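Spore germination protein B3 (Bacillus subtilis subsp. subtilis, PDB 3N54) takes part in the spore germination response to the mixture of L-asparagine, glucose, fructose and potassium ions, as a membrane lipoprotein component of a germinant receptor. Local coordinates at residues A[196-207]-A[284-295]. Sequence-based numbering, arbitrary orientation.
Sequences LSADETQTLSWV and LERDVKQVMDKL. With SO4 (sulfate ion), chain B.
D287 OD2 and T203 OG1 meet across the helix crossing through one water: it donates to D287 OD2 at 2.9 Å, and K283 forms a salt bridge with the same carboxylate oxygen. T203, small and branched, suits the close approach of the helices: its CG2 settles on the backbone, 3.4 Å from V288 N. That methyl lies anti to T203's own nitrogen, which leaves OG1 (chi1 -62°) beside the nitrogen and facing the water. E200 works in two directions. Its OE2 accepts a nearly straight bond (174°) from S197 N at 2.9 Å, on the anti side and 24° out of the carboxylate plane, completing a capping box in which S197 OG accepts from E200 N; CB and CG lie against V291 CG2. E200 OE1 rests across the lysine chain, 3.5 Å from K294 CE, but 4.3 Å from K294 NZ, which binds E298 and a sulfate, probably from the crystallisation liquor. Replacing E200 by alanine is likely to leave S197 N without its acceptor and strip the CG contact from V291. Leucine's two methyls suit L204: CD1 meets M292 CE, CD2 meets L295 CD1 tip to tip, and V291 CG1 lies beside both. Toward the C-terminal end of 196-207, V207 CG2 packs 3.6 Å from V288 CG2, and L284 CD2 makes a CH-pi contact over the W206 five-membered ring. No direct hydrogen bond joins helices 198-208 and 271-299; apolar contacts predominate, bordered by water and charge.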
# COMPACT_ATOMS: atom_id res chain seq x y z
N LEU A 196 -2.86 4.69 -6.72
CA LEU A 196 -4.07 5.48 -6.68
C LEU A 196 -3.68 6.78 -6.00
O LEU A 196 -2.83 6.79 -5.11
CB LEU A 196 -5.17 4.75 -5.90
CG LEU A 196 -5.76 3.48 -6.52
CD1 LEU A 196 -6.87 2.92 -5.63
CD2 LEU A 196 -6.29 3.74 -7.92
N SER A 197 -4.29 7.88 -6.42
CA SER A 197 -4.04 9.18 -5.81
C SER A 197 -4.69 9.22 -4.43
O SER A 197 -5.50 8.36 -4.10
CB SER A 197 -4.59 10.31 -6.68
OG SER A 197 -6.00 10.22 -6.81
N ALA A 198 -4.33 10.24 -3.65
CA ALA A 198 -4.95 10.47 -2.35
C ALA A 198 -6.46 10.57 -2.48
O ALA A 198 -7.19 9.96 -1.70
CB ALA A 198 -4.39 11.74 -1.72
N ASP A 199 -6.94 11.36 -3.45
CA ASP A 199 -8.38 11.52 -3.68
C ASP A 199 -9.04 10.20 -4.06
O ASP A 199 -10.09 9.85 -3.53
CB ASP A 199 -8.67 12.56 -4.77
CG ASP A 199 -8.46 14.00 -4.31
OD1 ASP A 199 -8.35 14.25 -3.09
OD2 ASP A 199 -8.42 14.90 -5.17
N GLU A 200 -8.42 9.46 -4.98
CA GLU A 200 -8.94 8.17 -5.42
C GLU A 200 -8.98 7.18 -4.26
O GLU A 200 -9.94 6.42 -4.13
CB GLU A 200 -8.10 7.61 -6.57
CG GLU A 200 -8.32 8.33 -7.89
CD GLU A 200 -7.30 7.96 -8.97
OE1 GLU A 200 -7.62 8.16 -10.16
OE2 GLU A 200 -6.19 7.50 -8.63
N THR A 201 -7.95 7.19 -3.42
CA THR A 201 -7.89 6.30 -2.27
C THR A 201 -9.02 6.65 -1.29
O THR A 201 -9.68 5.76 -0.77
CB THR A 201 -6.50 6.34 -1.57
OG1 THR A 201 -5.48 6.07 -2.54
CG2 THR A 201 -6.41 5.31 -0.47
N GLN A 202 -9.25 7.94 -1.08
CA GLN A 202 -10.33 8.39 -0.19
C GLN A 202 -11.68 7.93 -0.73
O GLN A 202 -12.50 7.40 0.01
CB GLN A 202 -10.34 9.91 -0.02
CG GLN A 202 -11.34 10.38 1.04
CD GLN A 202 -11.44 11.89 1.18
OE1 GLN A 202 -11.72 12.60 0.22
NE2 GLN A 202 -11.24 12.38 2.39
N THR A 203 -11.89 8.14 -2.02
CA THR A 203 -13.14 7.73 -2.67
C THR A 203 -13.38 6.24 -2.50
O THR A 203 -14.47 5.82 -2.08
CB THR A 203 -13.12 8.05 -4.17
OG1 THR A 203 -12.98 9.46 -4.35
CG2 THR A 203 -14.40 7.57 -4.85
N LEU A 204 -12.37 5.45 -2.82
CA LEU A 204 -12.47 4.00 -2.75
C LEU A 204 -12.74 3.55 -1.32
O LEU A 204 -13.63 2.73 -1.08
CB LEU A 204 -11.19 3.35 -3.28
CG LEU A 204 -11.23 1.86 -3.60
CD1 LEU A 204 -12.40 1.53 -4.54
CD2 LEU A 204 -9.90 1.43 -4.20
N SER A 205 -12.00 4.12 -0.38
CA SER A 205 -12.17 3.81 1.03
C SER A 205 -13.55 4.21 1.56
O SER A 205 -14.10 3.54 2.45
CB SER A 205 -11.10 4.52 1.86
OG SER A 205 -11.26 4.22 3.24
N TRP A 206 -14.10 5.30 1.03
CA TRP A 206 -15.41 5.83 1.42
C TRP A 206 -16.51 4.87 1.03
O TRP A 206 -17.37 4.52 1.84
CB TRP A 206 -15.65 7.18 0.75
CG TRP A 206 -16.73 8.06 1.32
CD1 TRP A 206 -17.95 7.67 1.80
CD2 TRP A 206 -16.71 9.49 1.41
NE1 TRP A 206 -18.67 8.77 2.21
CE2 TRP A 206 -17.93 9.90 1.98
CE3 TRP A 206 -15.76 10.46 1.08
CZ2 TRP A 206 -18.23 11.24 2.22
CZ3 TRP A 206 -16.06 11.79 1.31
CH2 TRP A 206 -17.28 12.17 1.88
N VAL A 207 -16.49 4.45 -0.23
CA VAL A 207 -17.50 3.56 -0.79
C VAL A 207 -17.42 2.16 -0.17
O VAL A 207 -18.45 1.53 0.07
CB VAL A 207 -17.40 3.49 -2.33
CG1 VAL A 207 -18.41 2.51 -2.90
CG2 VAL A 207 -17.61 4.88 -2.93
N LEU A 284 -19.50 11.57 -5.28
CA LEU A 284 -18.88 10.33 -4.80
C LEU A 284 -19.10 9.23 -5.83
O LEU A 284 -18.18 8.46 -6.14
CB LEU A 284 -19.45 9.91 -3.44
CG LEU A 284 -18.80 8.71 -2.76
CD1 LEU A 284 -17.33 8.98 -2.46
CD2 LEU A 284 -19.53 8.34 -1.46
N GLU A 285 -20.31 9.16 -6.37
CA GLU A 285 -20.65 8.13 -7.34
C GLU A 285 -19.80 8.22 -8.61
O GLU A 285 -19.25 7.21 -9.05
CB GLU A 285 -22.13 8.21 -7.73
CG GLU A 285 -22.54 7.10 -8.69
CD GLU A 285 -24.03 6.91 -8.77
OE1 GLU A 285 -24.78 7.91 -8.73
OE2 GLU A 285 -24.46 5.75 -8.91
N ARG A 286 -19.70 9.40 -9.19
CA ARG A 286 -18.91 9.52 -10.42
C ARG A 286 -17.42 9.33 -10.14
O ARG A 286 -16.70 8.78 -10.96
CB ARG A 286 -19.21 10.84 -11.16
CG ARG A 286 -18.53 12.09 -10.64
CD ARG A 286 -18.93 13.31 -11.52
NE ARG A 286 -20.18 13.92 -11.06
CZ ARG A 286 -20.27 14.99 -10.28
NH1 ARG A 286 -19.20 15.66 -9.86
NH2 ARG A 286 -21.48 15.42 -9.92
N ASP A 287 -16.96 9.76 -8.97
CA ASP A 287 -15.56 9.57 -8.60
C ASP A 287 -15.24 8.09 -8.42
O ASP A 287 -14.19 7.64 -8.87
CB ASP A 287 -15.20 10.39 -7.35
CG ASP A 287 -15.20 11.89 -7.61
OD1 ASP A 287 -15.22 12.30 -8.79
OD2 ASP A 287 -15.17 12.67 -6.64
N VAL A 288 -16.14 7.32 -7.80
CA VAL A 288 -15.87 5.89 -7.59
C VAL A 288 -15.95 5.12 -8.92
O VAL A 288 -15.26 4.13 -9.10
CB VAL A 288 -16.79 5.24 -6.53
CG1 VAL A 288 -18.21 5.04 -7.06
CG2 VAL A 288 -16.21 3.91 -6.08
N LYS A 289 -16.79 5.59 -9.84
CA LYS A 289 -16.89 4.96 -11.16
C LYS A 289 -15.57 5.06 -11.91
O LYS A 289 -15.17 4.13 -12.60
CB LYS A 289 -18.03 5.58 -11.99
CG LYS A 289 -19.41 5.07 -11.61
CD LYS A 289 -20.48 5.67 -12.51
CE LYS A 289 -21.87 5.13 -12.20
NZ LYS A 289 -22.90 5.74 -13.09
N GLN A 290 -14.90 6.20 -11.78
CA GLN A 290 -13.60 6.41 -12.41
C GLN A 290 -12.56 5.46 -11.80
O GLN A 290 -11.81 4.81 -12.53
CB GLN A 290 -13.18 7.88 -12.26
CG GLN A 290 -11.82 8.27 -12.86
CD GLN A 290 -11.67 7.94 -14.33
OE1 GLN A 290 -11.48 6.77 -14.69
NE2 GLN A 290 -11.71 8.97 -15.19
N VAL A 291 -12.53 5.36 -10.47
CA VAL A 291 -11.57 4.51 -9.77
C VAL A 291 -11.82 3.04 -10.10
O VAL A 291 -10.88 2.30 -10.40
CB VAL A 291 -11.61 4.71 -8.24
CG1 VAL A 291 -10.64 3.76 -7.54
CG2 VAL A 291 -11.28 6.16 -7.88
N MET A 292 -13.08 2.62 -10.06
CA MET A 292 -13.44 1.24 -10.36
C MET A 292 -13.08 0.88 -11.80
O MET A 292 -12.71 -0.25 -12.09
CB MET A 292 -14.93 1.00 -10.11
CG MET A 292 -15.31 -0.45 -9.83
SD MET A 292 -14.46 -1.18 -8.41
CE MET A 292 -14.53 0.15 -7.22
N ASP A 293 -13.18 1.84 -12.70
CA ASP A 293 -12.81 1.63 -14.09
C ASP A 293 -11.31 1.37 -14.23
O ASP A 293 -10.89 0.51 -15.00
CB ASP A 293 -13.22 2.84 -14.93
CG ASP A 293 -13.20 2.55 -16.41
OD1 ASP A 293 -14.09 1.83 -16.89
OD2 ASP A 293 -12.29 3.05 -17.10
N LYS A 294 -10.50 2.11 -13.47
CA LYS A 294 -9.06 1.88 -13.43
C LYS A 294 -8.73 0.51 -12.83
O LYS A 294 -7.87 -0.20 -13.34
CB LYS A 294 -8.34 2.98 -12.62
CG LYS A 294 -8.40 4.35 -13.27
CD LYS A 294 -7.98 5.46 -12.30
CE LYS A 294 -6.49 5.45 -11.98
NZ LYS A 294 -5.66 5.84 -13.15
N LEU A 295 -9.43 0.12 -11.77
CA LEU A 295 -9.19 -1.18 -11.14
C LEU A 295 -9.58 -2.32 -12.08
O LEU A 295 -8.85 -3.30 -12.22
CB LEU A 295 -9.95 -1.31 -9.82
CG LEU A 295 -9.49 -0.41 -8.66
CD1 LEU A 295 -10.36 -0.64 -7.44
CD2 LEU A 295 -8.02 -0.65 -8.33
S SO4 B . -5.36 8.58 -15.38
O1 SO4 B . -4.68 7.47 -16.05
O2 SO4 B . -4.36 9.43 -14.75
O3 SO4 B . -6.28 8.08 -14.37
O4 SO4 B . -6.12 9.34 -16.37
O HOH W 1 -14.95 11.72 -3.88